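Local coordinates for aminoglycoside N(3)-acetyltransferase (PDB 6NP3), which probably confers resistance to gentamicin, kanamycin and related antibiotics by transferring an acetyl group from acetyl-CoA to the 3-amino group of their 2-deoxystreptamine ring, at residues 51-55 and 125-129; 39-44 and 104-108. One frame throughout, in Å; residues are numbered along the deposited sequence.

Contact 1 (51-55 and 125-129)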
ATOM      1  N   GLY A  51       5.841 -14.106  12.532  1.00 14.92           N
ATOM      2  CA  GLY A  51       5.971 -15.535  12.702  1.00 17.19           C
ATOM      3  C   GLY A  51       5.523 -16.330  11.496  1.00 17.07           C
ATOM      4  O   GLY A  51       5.039 -15.799  10.493  1.00 15.88           O
ATOM      5  N   PRO A  52       5.699 -17.647  11.572  1.00 18.85           N
ATOM      6  CA  PRO A  52       5.350 -18.505  10.430  1.00 19.95           C
ATOM      7  C   PRO A  52       3.862 -18.605  10.122  1.00 17.04           C
ATOM      8  O   PRO A  52       3.524 -19.069   9.028  1.00 17.26           O
ATOM      9  CB  PRO A  52       5.945 -19.868  10.817  1.00 21.65           C
ATOM     10  CG  PRO A  52       5.983 -19.838  12.293  1.00 20.95           C
ATOM     11  CD  PRO A  52       6.286 -18.408  12.686  1.00 20.82           C
ATOM     12  N   THR A  53       2.970 -18.141  10.992  1.00 14.86           N
ATOM     13  CA  THR A  53       1.561 -18.062  10.624  1.00 14.75           C
ATOM     14  C   THR A  53       1.126 -16.642  10.293  1.00 13.06           C
ATOM     15  O   THR A  53      -0.024 -16.440   9.921  1.00 14.27           O
ATOM     16  CB  THR A  53       0.657 -18.591  11.742  1.00 17.28           C
ATOM     17  OG1 THR A  53       0.711 -17.677  12.854  1.00 20.49           O
ATOM     18  CG2 THR A  53       1.079 -19.953  12.220  1.00 17.39           C
ATOM     19  N   GLY A  54       1.998 -15.663  10.445  1.00 12.51           N
ATOM     20  CA  GLY A  54       1.628 -14.296  10.131  1.00 11.86           C
ATOM     21  C   GLY A  54       1.787 -13.971   8.658  1.00 11.73           C
ATOM     22  O   GLY A  54       2.273 -14.770   7.858  1.00 11.92           O
ATOM     23  N   ASN A  55       1.371 -12.757   8.302  1.00 11.11           N
ATOM     24  CA  ASN A  55       1.426 -12.319   6.920  1.00 11.38           C
ATOM     25  C   ASN A  55       1.856 -10.857   6.873  1.00 11.18           C
ATOM     26  O   ASN A  55       1.553 -10.065   7.768  1.00 11.36           O
ATOM     27  CB  ASN A  55       0.067 -12.446   6.215  1.00 11.89           C
ATOM     28  CG  ASN A  55      -0.422 -13.870   6.119  1.00 12.37           C
ATOM     29  OD1 ASN A  55      -0.084 -14.603   5.192  1.00 12.11           O
ATOM     30  ND2 ASN A  55      -1.229 -14.270   7.091  1.00 13.46           N
ATOM     31  N   GLY A 125       3.582 -14.888   3.387  1.00 12.34           N
ATOM     32  CA  GLY A 125       2.983 -15.652   4.461  1.00 12.33           C
ATOM     33  C   GLY A 125       1.983 -16.655   3.942  1.00 12.01           C
ATOM     34  O   GLY A 125       1.711 -16.728   2.735  1.00 12.52           O
ATOM     35  N   PRO A 126       1.416 -17.462   4.835  1.00 12.07           N
ATOM     36  CA  PRO A 126       0.553 -18.557   4.379  1.00 12.25           C
ATOM     37  C   PRO A 126      -0.665 -18.107   3.613  1.00 11.89           C
ATOM     38  O   PRO A 126      -1.215 -18.883   2.825  1.00 13.10           O
ATOM     39  CB  PRO A 126       0.183 -19.292   5.670  1.00 12.65           C
ATOM     40  CG  PRO A 126       1.306 -18.985   6.609  1.00 12.50           C
ATOM     41  CD  PRO A 126       1.690 -17.536   6.276  1.00 12.20           C
ATOM     42  N   ASP A 127      -1.149 -16.890   3.843  1.00 12.45           N
ATOM     43  CA  ASP A 127      -2.351 -16.399   3.181  1.00 12.48           C
ATOM     44  C   ASP A 127      -2.027 -15.491   2.003  1.00 12.70           C
ATOM     45  O   ASP A 127      -2.917 -14.827   1.460  1.00 13.41           O
ATOM     46  CB  ASP A 127      -3.239 -15.676   4.191  1.00 12.89           C
ATOM     47  CG  ASP A 127      -3.653 -16.558   5.346  1.00 12.77           C
ATOM     48  OD1 ASP A 127      -4.014 -17.725   5.132  1.00 13.24           O
ATOM     49  OD2 ASP A 127      -3.590 -16.104   6.501  1.00 15.87           O
ATOM     50  N   ALA A 128      -0.781 -15.517   1.541  1.00 13.25           N
ATOM     51  CA  ALA A 128      -0.344 -14.579   0.515  1.00 13.48           C
ATOM     52  C   ALA A 128      -1.112 -14.751  -0.786  1.00 13.36           C
ATOM     53  O   ALA A 128      -1.470 -13.761  -1.441  1.00 13.84           O
ATOM     54  CB  ALA A 128       1.142 -14.769   0.238  1.00 14.32           C
ATOM     55  N   ALA A 129      -1.356 -15.985  -1.218  1.00 13.90           N
ATOM     56  CA  ALA A 129      -2.072 -16.138  -2.479  1.00 14.15           C
ATOM     57  C   ALA A 129      -3.492 -15.592  -2.373  1.00 13.34           C
ATOM     58  O   ALA A 129      -4.004 -14.969  -3.316  1.00 14.60           O
ATOM     59  CB  ALA A 129      -2.076 -17.602  -2.917  1.00 16.83           C
TER

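Contact 2 (39-44 and 104-108)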
ATOM      1  N   PRO A  39      18.365  -2.586   4.525  1.00 21.44           N
ATOM      2  CA  PRO A  39      16.904  -2.768   4.648  1.00 20.12           C
ATOM      3  C   PRO A  39      16.462  -4.196   4.872  1.00 19.30           C
ATOM      4  O   PRO A  39      15.438  -4.421   5.535  1.00 18.29           O
ATOM      5  CB  PRO A  39      16.374  -2.214   3.323  1.00 21.55           C
ATOM      6  CG  PRO A  39      17.382  -1.144   2.951  1.00 22.15           C
ATOM      7  CD  PRO A  39      18.720  -1.730   3.374  1.00 22.48           C
ATOM      8  N   GLN A  40      17.215  -5.172   4.364  1.00 19.71           N
ATOM      9  CA  GLN A  40      16.828  -6.563   4.579  1.00 19.81           C
ATOM     10  C   GLN A  40      16.706  -6.886   6.063  1.00 17.95           C
ATOM     11  O   GLN A  40      15.940  -7.776   6.443  1.00 19.12           O
ATOM     12  CB  GLN A  40      17.857  -7.509   3.963  1.00 20.28           C
ATOM     13  CG  GLN A  40      17.401  -8.955   4.018  1.00 20.86           C
ATOM     14  CD  GLN A  40      16.204  -9.192   3.111  1.00 20.77           C
ATOM     15  OE1 GLN A  40      16.151  -8.690   1.984  1.00 21.45           O
ATOM     16  NE2 GLN A  40      15.242  -9.957   3.594  1.00 20.96           N
ATOM     17  N   THR A  41      17.499  -6.217   6.909  1.00 18.74           N
ATOM     18  CA  THR A  41      17.412  -6.444   8.353  1.00 19.16           C
ATOM     19  C   THR A  41      16.000  -6.195   8.867  1.00 17.47           C
ATOM     20  O   THR A  41      15.471  -6.968   9.673  1.00 17.63           O
ATOM     21  CB  THR A  41      18.422  -5.552   9.084  1.00 21.30           C
ATOM     22  OG1 THR A  41      19.740  -5.874   8.619  1.00 23.90           O
ATOM     23  CG2 THR A  41      18.344  -5.741  10.598  1.00 21.90           C
ATOM     24  N   LEU A  42      15.372  -5.119   8.405  1.00 17.01           N
ATOM     25  CA  LEU A  42      14.013  -4.819   8.827  1.00 16.42           C
ATOM     26  C   LEU A  42      12.997  -5.745   8.185  1.00 15.69           C
ATOM     27  O   LEU A  42      12.032  -6.128   8.848  1.00 15.86           O
ATOM     28  CB  LEU A  42      13.703  -3.364   8.529  1.00 17.58           C
ATOM     29  CG  LEU A  42      12.301  -2.898   8.909  1.00 17.28           C
ATOM     30  CD1 LEU A  42      11.949  -3.137  10.329  1.00 18.49           C
ATOM     31  CD2 LEU A  42      12.201  -1.393   8.594  1.00 18.34           C
ATOM     32  N   VAL A  43      13.177  -6.117   6.918  1.00 15.75           N
ATOM     33  CA  VAL A  43      12.302  -7.129   6.326  1.00 15.94           C
ATOM     34  C   VAL A  43      12.358  -8.419   7.147  1.00 15.65           C
ATOM     35  O   VAL A  43      11.325  -9.016   7.484  1.00 15.93           O
ATOM     36  CB  VAL A  43      12.691  -7.372   4.855  1.00 16.52           C
ATOM     37  CG1 VAL A  43      11.902  -8.513   4.270  1.00 17.26           C
ATOM     38  CG2 VAL A  43      12.489  -6.138   4.037  1.00 17.80           C
ATOM     39  N   ASP A  44      13.575  -8.886   7.463  1.00 16.20           N
ATOM     40  CA  ASP A  44      13.722 -10.101   8.264  1.00 16.66           C
ATOM     41  C   ASP A  44      13.064  -9.946   9.622  1.00 15.70           C
ATOM     42  O   ASP A  44      12.455 -10.886  10.144  1.00 16.47           O
ATOM     43  CB  ASP A  44      15.201 -10.463   8.448  1.00 18.37           C
ATOM     44  CG  ASP A  44      15.886 -10.848   7.154  1.00 20.46           C
ATOM     45  OD1 ASP A  44      15.213 -11.258   6.187  1.00 20.92           O
ATOM     46  OD2 ASP A  44      17.134 -10.784   7.120  1.00 22.47           O
ATOM     47  N   PHE A 104      12.876  -4.906  -1.518  1.00 16.69           N
ATOM     48  CA  PHE A 104      13.348  -6.022  -0.707  1.00 16.41           C
ATOM     49  C   PHE A 104      12.196  -6.945  -0.343  1.00 16.08           C
ATOM     50  O   PHE A 104      12.349  -8.167  -0.358  1.00 17.20           O
ATOM     51  CB  PHE A 104      14.036  -5.514   0.563  1.00 17.54           C
ATOM     52  CG  PHE A 104      15.319  -4.781   0.305  1.00 18.50           C
ATOM     53  CD1 PHE A 104      15.313  -3.440  -0.019  1.00 19.19           C
ATOM     54  CD2 PHE A 104      16.534  -5.443   0.354  1.00 20.51           C
ATOM     55  CE1 PHE A 104      16.492  -2.764  -0.285  1.00 20.77           C
ATOM     56  CE2 PHE A 104      17.713  -4.776   0.101  1.00 21.86           C
ATOM     57  CZ  PHE A 104      17.700  -3.442  -0.218  1.00 21.70           C
ATOM     58  N   ILE A 105      11.035  -6.388   0.003  1.00 15.00           N
ATOM     59  CA  ILE A 105       9.877  -7.232   0.286  1.00 14.37           C
ATOM     60  C   ILE A 105       9.511  -8.074  -0.933  1.00 14.87           C
ATOM     61  O   ILE A 105       9.319  -9.294  -0.851  1.00 15.88           O
ATOM     62  CB  ILE A 105       8.694  -6.365   0.765  1.00 14.24           C
ATOM     63  CG1 ILE A 105       9.018  -5.722   2.122  1.00 15.20           C
ATOM     64  CG2 ILE A 105       7.428  -7.207   0.853  1.00 14.18           C
ATOM     65  CD1 ILE A 105       7.939  -4.789   2.654  1.00 16.45           C
ATOM     66  N   ARG A 106       9.364  -7.428  -2.082  1.00 15.21           N
ATOM     67  CA  ARG A 106       8.812  -8.149  -3.215  1.00 15.70           C
ATOM     68  C   ARG A 106       9.758  -9.221  -3.752  1.00 15.76           C
ATOM     69  O   ARG A 106       9.290 -10.197  -4.341  1.00 16.42           O
ATOM     70  CB  ARG A 106       8.357  -7.179  -4.308  1.00 17.69           C
ATOM     71  CG  ARG A 106       9.458  -6.600  -5.156  1.00 18.87           C
ATOM     72  CD  ARG A 106       9.560  -7.302  -6.504  1.00 19.54           C
ATOM     73  NE  ARG A 106      10.672  -6.768  -7.275  1.00 18.86           N
ATOM     74  CZ  ARG A 106      11.251  -7.405  -8.279  1.00 20.13           C
ATOM     75  NH1 ARG A 106      10.747  -8.552  -8.699  1.00 21.08           N
ATOM     76  NH2 ARG A 106      12.286  -6.856  -8.894  1.00 21.69           N
ATOM     77  N   THR A 107      11.070  -9.075  -3.559  1.00 16.58           N
ATOM     78  CA  THR A 107      12.031 -10.099  -3.975  1.00 18.03           C
ATOM     79  C   THR A 107      12.275 -11.178  -2.922  1.00 18.23           C
ATOM     80  O   THR A 107      13.084 -12.088  -3.153  1.00 19.70           O
ATOM     81  CB  THR A 107      13.369  -9.450  -4.376  1.00 19.72           C
ATOM     82  OG1 THR A 107      13.880  -8.670  -3.294  1.00 20.17           O
ATOM     83  CG2 THR A 107      13.203  -8.598  -5.625  1.00 19.97           C
ATOM     84  N   TYR A 108      11.617 -11.107  -1.778  1.00 17.05           N
ATOM     85  CA  TYR A 108      11.806 -12.129  -0.759  1.00 17.98           C
ATOM     86  C   TYR A 108      11.333 -13.478  -1.289  1.00 17.93           C
ATOM     87  O   TYR A 108      10.287 -13.569  -1.942  1.00 17.23           O
ATOM     88  CB  TYR A 108      11.003 -11.762   0.483  1.00 18.05           C
ATOM     89  CG  TYR A 108      11.356 -12.591   1.679  1.00 18.57           C
ATOM     90  CD1 TYR A 108      12.509 -12.316   2.395  1.00 21.10           C
ATOM     91  CD2 TYR A 108      10.551 -13.649   2.088  1.00 18.59           C
ATOM     92  CE1 TYR A 108      12.866 -13.065   3.482  1.00 21.69           C
ATOM     93  CE2 TYR A 108      10.901 -14.405   3.191  1.00 20.02           C
ATOM     94  CZ  TYR A 108      12.057 -14.094   3.875  1.00 21.30           C
ATOM     95  OH  TYR A 108      12.419 -14.836   4.973  1.00 24.09           O
TER
HETATM   96  O   HOH W   1      14.420  -9.893   0.288  1.00 23.30           O
HETATM   97  O   HOH W   2      13.969 -13.700   6.794  1.00 27.68           O

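Contact 1 (51-55 and 125-129)
Asn55 and Asp127 meet through a two-point grip at the tight, polar side of this contact, where Asn55 and Gly54 are buried. The amide oxygen of Asn55 takes the backbone N-H of Asp127, with N to OD1 2.9 Å and an angle of 155° at the hydrogen, the donor lying somewhat off the carbonyl plane. The other half of the amide gives a weak, bent bond, Asn55 ND2 to Asp127 OD2 at 3.0 Å. The two side chains cross at about a right angle, yet the amide and carboxylate planes are only 27° apart. With CG beside the backbone N (chi1 -63°), Asn55 presents both ends of its amide to the same residue. OD2 of Asp127 also bonds NE2 of His153, which helps fix the carboxylate, and a magnesium ion lies about 3 Å from the Asp127 side chain. Gly125 CA makes a CA-H...O contact with Gly54 O at 3.6 Å.

On the solvent side stand exposed Pro126, Pro52 and Thr53. Here the Pro126 ring meets carbonyl oxygens without hydrogen bonds, CD 3.2 Å from Gly54 O and CG 3.3 Å from Pro52 O. Each segment contains a type I turn, closed by Gly54 N to Gly51 O and by Ala128 N to Gly125 O. Strands 121-124 and 55-59 are antiparallel neighbours in the mixed sheet, and the contact joins the turn after the first to the turn before the second.

Contact 2 (39-44 and 104-108)
The Phe104 ring carries Pro39 on one face: Pro39 CB stands 3.8 Å from the ring centroid, over the face but somewhat toward the rim, a CH-pi contact. At the edge of the ring, near its plane, Gln40 OE1 approaches Phe104 CD2 at 3.7 Å. The Tyr108 ring is met at its edge by the same amide, with Gln40 NE2 3.8 Å from Tyr108 CD1 and the two planes only 17° apart, while Val43 CG1 and Asp44 OD1 approach obliquely. Gln40 thus spans both aromatics, helped by the bend in its chain at chi2 (68°).

This is the packing of the first turns of helix 39-50 against the end of helix 101-106 and the residues just after it. Val43 lies between the helices, its CG2 3.9 Å from Phe104 CB and 4.0 Å from Ile105 CG1. Ile105 and Tyr108 also touch Ile124 of strand 121-124.

The Gln40 amide is held at both ends. Gln40 NE2 gives a nearly straight bond (170°) to Asp44 OD1 at 2.9 Å, one helical turn on, reaching that oxygen from above the carboxylate plane. Gln40 OE1 accepts a hydrogen from a water at 2.7 Å, and the same water donates to Phe104 O. A second water donates to Asp44 OD1 and is hydrogen-bonded to Tyr108 OH.

In the fold
From the N terminus, contact 2 opens first, at the start of helix 39-50, and contact 1 opens where that helix gives way to the turn before strand 55-59. Residues 104-108 then close a loop of 59 intervening residues. The chain passes through strands 112-113 and 121-124 before residues 125-129 close the second loop, of 69. The segments alternate, so the loops cross rather than nest. The centres of the two contacts are 15 Å apart and their nearest atoms about 7 Å, so they do not touch. Contact 2 joins two helices, whereas contact 1 ties the entry of strand 55-59 to the lead-in of helix 128-132.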